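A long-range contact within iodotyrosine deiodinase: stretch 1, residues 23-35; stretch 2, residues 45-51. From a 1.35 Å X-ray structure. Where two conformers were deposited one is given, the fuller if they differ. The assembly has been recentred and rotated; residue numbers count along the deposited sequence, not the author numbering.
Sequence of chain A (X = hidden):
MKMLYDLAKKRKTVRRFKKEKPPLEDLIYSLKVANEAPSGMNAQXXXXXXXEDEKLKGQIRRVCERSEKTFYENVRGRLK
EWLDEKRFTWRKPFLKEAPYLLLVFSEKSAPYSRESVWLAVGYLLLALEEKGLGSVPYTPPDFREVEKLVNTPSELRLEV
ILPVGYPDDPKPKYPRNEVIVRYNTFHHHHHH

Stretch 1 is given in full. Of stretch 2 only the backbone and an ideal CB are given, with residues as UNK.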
# COMPACT_ATOMS: atom_id res chain seq x y z
N PRO A 23 6.52 19.80 14.52
CA PRO A 23 6.97 20.69 13.45
C PRO A 23 6.48 20.17 12.11
O PRO A 23 6.42 18.95 11.90
CB PRO A 23 8.49 20.59 13.51
CG PRO A 23 8.80 20.14 14.90
CD PRO A 23 7.64 19.26 15.31
N LEU A 24 6.12 21.08 11.22
CA LEU A 24 5.65 20.71 9.89
C LEU A 24 6.63 19.78 9.19
O LEU A 24 6.22 18.85 8.50
CB LEU A 24 5.41 21.97 9.06
CG LEU A 24 4.93 21.73 7.63
CD1 LEU A 24 3.62 20.98 7.65
CD2 LEU A 24 4.79 23.05 6.88
N GLU A 25 7.93 20.03 9.37
CA GLU A 25 8.92 19.23 8.66
C GLU A 25 8.85 17.73 8.98
O GLU A 25 9.20 16.91 8.14
CB GLU A 25 10.34 19.76 8.88
CG GLU A 25 11.37 19.16 7.93
CD GLU A 25 10.91 19.20 6.47
OE1 GLU A 25 10.27 20.20 6.06
OE2 GLU A 25 11.19 18.23 5.73
N ASP A 26 8.40 17.38 10.18
CA ASP A 26 8.25 15.97 10.54
C ASP A 26 7.18 15.29 9.70
O ASP A 26 7.34 14.17 9.23
CB ASP A 26 7.94 15.81 12.03
CG ASP A 26 9.11 16.20 12.91
OD1 ASP A 26 10.26 16.03 12.47
OD2 ASP A 26 8.87 16.69 14.03
N LEU A 27 6.07 16.00 9.50
CA LEU A 27 5.02 15.49 8.63
C LEU A 27 5.49 15.45 7.18
O LEU A 27 5.32 14.45 6.48
CB LEU A 27 3.78 16.37 8.76
CG LEU A 27 2.61 15.99 7.86
CD1 LEU A 27 2.21 14.53 8.05
CD2 LEU A 27 1.43 16.92 8.12
N ILE A 28 6.10 16.55 6.73
CA ILE A 28 6.60 16.62 5.36
C ILE A 28 7.62 15.53 5.07
O ILE A 28 7.63 14.98 3.97
CB ILE A 28 7.20 18.01 5.04
CG1 ILE A 28 6.11 19.09 5.12
CG2 ILE A 28 7.85 18.01 3.66
CD1 ILE A 28 4.98 18.88 4.15
N TYR A 29 8.48 15.21 6.04
CA TYR A 29 9.42 14.10 5.89
C TYR A 29 8.70 12.83 5.46
O TYR A 29 9.15 12.12 4.56
CB TYR A 29 10.16 13.84 7.21
CG TYR A 29 10.93 12.54 7.22
CD1 TYR A 29 12.19 12.46 6.65
CD2 TYR A 29 10.39 11.39 7.81
CE1 TYR A 29 12.90 11.27 6.65
CE2 TYR A 29 11.09 10.21 7.81
CZ TYR A 29 12.35 10.15 7.23
OH TYR A 29 13.05 8.98 7.23
N SER A 30 7.59 12.53 6.11
CA SER A 30 6.85 11.30 5.83
C SER A 30 6.29 11.32 4.42
O SER A 30 6.25 10.29 3.75
CB SER A 30 5.74 11.05 6.87
OG SER A 30 4.54 11.78 6.61
N LEU A 31 5.88 12.49 3.95
CA LEU A 31 5.37 12.62 2.60
C LEU A 31 6.50 12.42 1.60
O LEU A 31 6.31 11.81 0.55
CB LEU A 31 4.71 13.97 2.38
CG LEU A 31 3.59 14.30 3.36
CD1 LEU A 31 2.91 15.56 2.91
CD2 LEU A 31 2.58 13.16 3.49
N LYS A 32 7.67 12.92 1.94
CA LYS A 32 8.84 12.79 1.06
C LYS A 32 9.25 11.33 0.93
O LYS A 32 9.61 10.86 -0.15
CB LYS A 32 9.99 13.63 1.60
CG LYS A 32 9.77 15.12 1.37
CD LYS A 32 10.89 15.93 1.99
CE LYS A 32 10.71 17.41 1.71
NZ LYS A 32 11.80 18.20 2.34
N VAL A 33 9.19 10.59 2.03
CA VAL A 33 9.46 9.16 1.98
C VAL A 33 8.43 8.46 1.11
O VAL A 33 8.77 7.69 0.21
CB VAL A 33 9.48 8.55 3.37
CG1 VAL A 33 9.65 7.05 3.26
CG2 VAL A 33 10.61 9.17 4.21
N ALA A 34 7.15 8.75 1.36
CA ALA A 34 6.08 8.11 0.61
C ALA A 34 6.23 8.40 -0.89
O ALA A 34 5.95 7.55 -1.73
CB ALA A 34 4.74 8.61 1.10
N ASN A 35 6.66 9.61 -1.21
CA ASN A 35 6.76 10.06 -2.58
C ASN A 35 7.81 9.29 -3.38
O ASN A 35 7.79 9.29 -4.61
CB ASN A 35 7.08 11.55 -2.57
CG ASN A 35 7.01 12.18 -3.94
OD1 ASN A 35 5.97 12.13 -4.60
ND2 ASN A 35 8.10 12.82 -4.35
N UNK A 45 0.54 9.10 -8.17
CA UNK A 45 -0.87 9.51 -8.15
C UNK A 45 -1.40 9.91 -6.78
O UNK A 45 -2.60 10.04 -6.64
CB UNK A 45 -1.73 8.37 -8.69
N UNK A 46 -0.53 10.11 -5.80
CA UNK A 46 -0.96 10.58 -4.49
C UNK A 46 -0.98 12.10 -4.43
O UNK A 46 -0.16 12.77 -5.04
CB UNK A 46 -0.05 10.02 -3.40
N UNK A 47 -1.96 12.63 -3.71
CA UNK A 47 -2.01 14.06 -3.41
C UNK A 47 -2.31 14.19 -1.93
O UNK A 47 -3.09 13.42 -1.38
CB UNK A 47 -3.05 14.79 -4.26
N UNK A 48 -1.70 15.18 -1.29
CA UNK A 48 -1.84 15.34 0.14
C UNK A 48 -2.48 16.66 0.49
O UNK A 48 -2.11 17.72 -0.03
CB UNK A 48 -0.48 15.22 0.83
N UNK A 49 -3.46 16.59 1.38
CA UNK A 49 -4.12 17.76 1.92
C UNK A 49 -3.95 17.72 3.42
O UNK A 49 -4.39 16.78 4.08
CB UNK A 49 -5.60 17.81 1.52
N UNK A 50 -3.26 18.73 3.96
CA UNK A 50 -3.00 18.80 5.38
C UNK A 50 -4.04 19.71 6.03
O UNK A 50 -4.06 20.92 5.79
CB UNK A 50 -1.58 19.30 5.65
N UNK A 51 -4.93 19.11 6.81
CA UNK A 51 -5.96 19.87 7.49
C UNK A 51 -5.55 20.18 8.93
O UNK A 51 -5.24 19.28 9.71
CB UNK A 51 -7.29 19.11 7.47

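Stretch 2 runs nearly antiparallel to the helix of stretch 1, at 172° between their N-to-C directions with the axes 10.5 Å apart at closest approach. A gap of that width calls for side chains from both elements, and the alternation of the strand lets positions 46, 48 and 50 supply them.

Position 45 precedes the strand, and its ideal CB has no atom of stretch 1 within 5.5 Å. Its phi of -80° would admit many residues, proline among them. The deposited residue is Pro45, which makes no contact with the helix.

At position 46 CA-to-CB points toward the helix, yet nothing of stretch 1 lies within 5.5 Å of the ideal CB, so only a long side chain could bridge the space. The C-terminal part of stretch 1 offers an acceptor, Asn35 OD1, and the carbonyl of Ala34. A long polar side chain with a donor would suit, as would a large aromatic one carrying an N-H or hydroxyl. The residue is Trp46. With chi1 at 38°, its indole reaches toward the end of stretch 1, and Trp46 NE1 donates a hydrogen bond to Asn35 OD1 at 2.9 Å; the N-H...acceptor angle of 174° makes it almost linear, with the acceptor near the ring plane. Ala34 O lies over one face of the indole, 3.8 Å from Trp46 CZ2.

Position 47 is out of reach of the helix and leaves the choice wide. It is Arg47, whose NH1 hydrogen-bonds to Trp46 O at 3.0 Å.

Position 48 points toward the helix, its ideal CB 4.0 Å from Leu31 CD1. The methyls of Leu31 and the small side chain of Ala34 form an apolar surface with no side-chain polar partner close by; leucine, isoleucine, methionine or phenylalanine would be plausible. The residue is Phe48. Leu31 CD2 sits over its ring, 3.7 Å from the centroid of the Phe48 ring and 8° off the normal, a CH-pi contact. Farther along, Phe48 CZ comes 4.5 Å from Ala34 CB.

Position 49 points away, so stretch 1 sets no preference; it is Leu49.

Position 50 again faces the helix, its ideal CB 4.6 Å from Leu27 CD2. Leu24, Leu27 and Ile28 present aliphatic groups here, favouring a branched aliphatic residue or methionine. The residue is Ile50. Ile50 CG2 and Ile50 CD1 both lie 3.8 Å from Leu27 CD2, so the side chain straddles that methyl, and Ile50 CD1 also comes within 4.2 Å of Ile28 CD1 and 4.3 Å of Leu24 CD1.

Position 51 is out of reach, and its extended backbone readily accommodates a beta-branched residue; it is Val51.

Stretch 2, residues 45-51: PWRFLIV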
# COMPACT_ATOMS: atom_id res chain seq x y z
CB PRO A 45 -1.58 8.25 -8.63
CG PRO A 45 -0.75 7.15 -8.07
CD PRO A 45 0.68 7.64 -8.23
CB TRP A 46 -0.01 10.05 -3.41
CG TRP A 46 1.43 10.02 -3.85
CD1 TRP A 46 2.32 11.05 -3.85
CD2 TRP A 46 2.14 8.88 -4.36
NE1 TRP A 46 3.54 10.63 -4.34
CE2 TRP A 46 3.45 9.30 -4.65
CE3 TRP A 46 1.79 7.54 -4.58
CZ2 TRP A 46 4.42 8.42 -5.15
CZ3 TRP A 46 2.75 6.68 -5.09
CH2 TRP A 46 4.05 7.12 -5.36
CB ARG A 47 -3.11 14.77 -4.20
CG ARG A 47 -3.02 14.64 -5.71
CD ARG A 47 -1.82 15.40 -6.29
NE ARG A 47 -1.85 15.38 -7.75
CZ ARG A 47 -1.33 14.41 -8.48
NH1 ARG A 47 -0.70 13.39 -7.91
NH2 ARG A 47 -1.41 14.46 -9.80
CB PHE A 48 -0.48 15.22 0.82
CG PHE A 48 0.22 13.93 0.53
CD1 PHE A 48 -0.24 12.74 1.08
CD2 PHE A 48 1.36 13.90 -0.27
CE1 PHE A 48 0.40 11.54 0.82
CE2 PHE A 48 2.01 12.70 -0.53
CZ PHE A 48 1.53 11.53 0.02
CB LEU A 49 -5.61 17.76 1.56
CG LEU A 49 -6.43 18.95 2.05
CD1 LEU A 49 -5.97 20.24 1.38
CD2 LEU A 49 -7.91 18.72 1.80
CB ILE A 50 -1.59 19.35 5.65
CG1 ILE A 50 -0.55 18.49 4.92
CG2 ILE A 50 -1.32 19.43 7.15
CD1 ILE A 50 0.84 19.06 4.98
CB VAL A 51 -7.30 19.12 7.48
CG1 VAL A 51 -8.37 19.94 8.19
CG2 VAL A 51 -7.72 18.81 6.04
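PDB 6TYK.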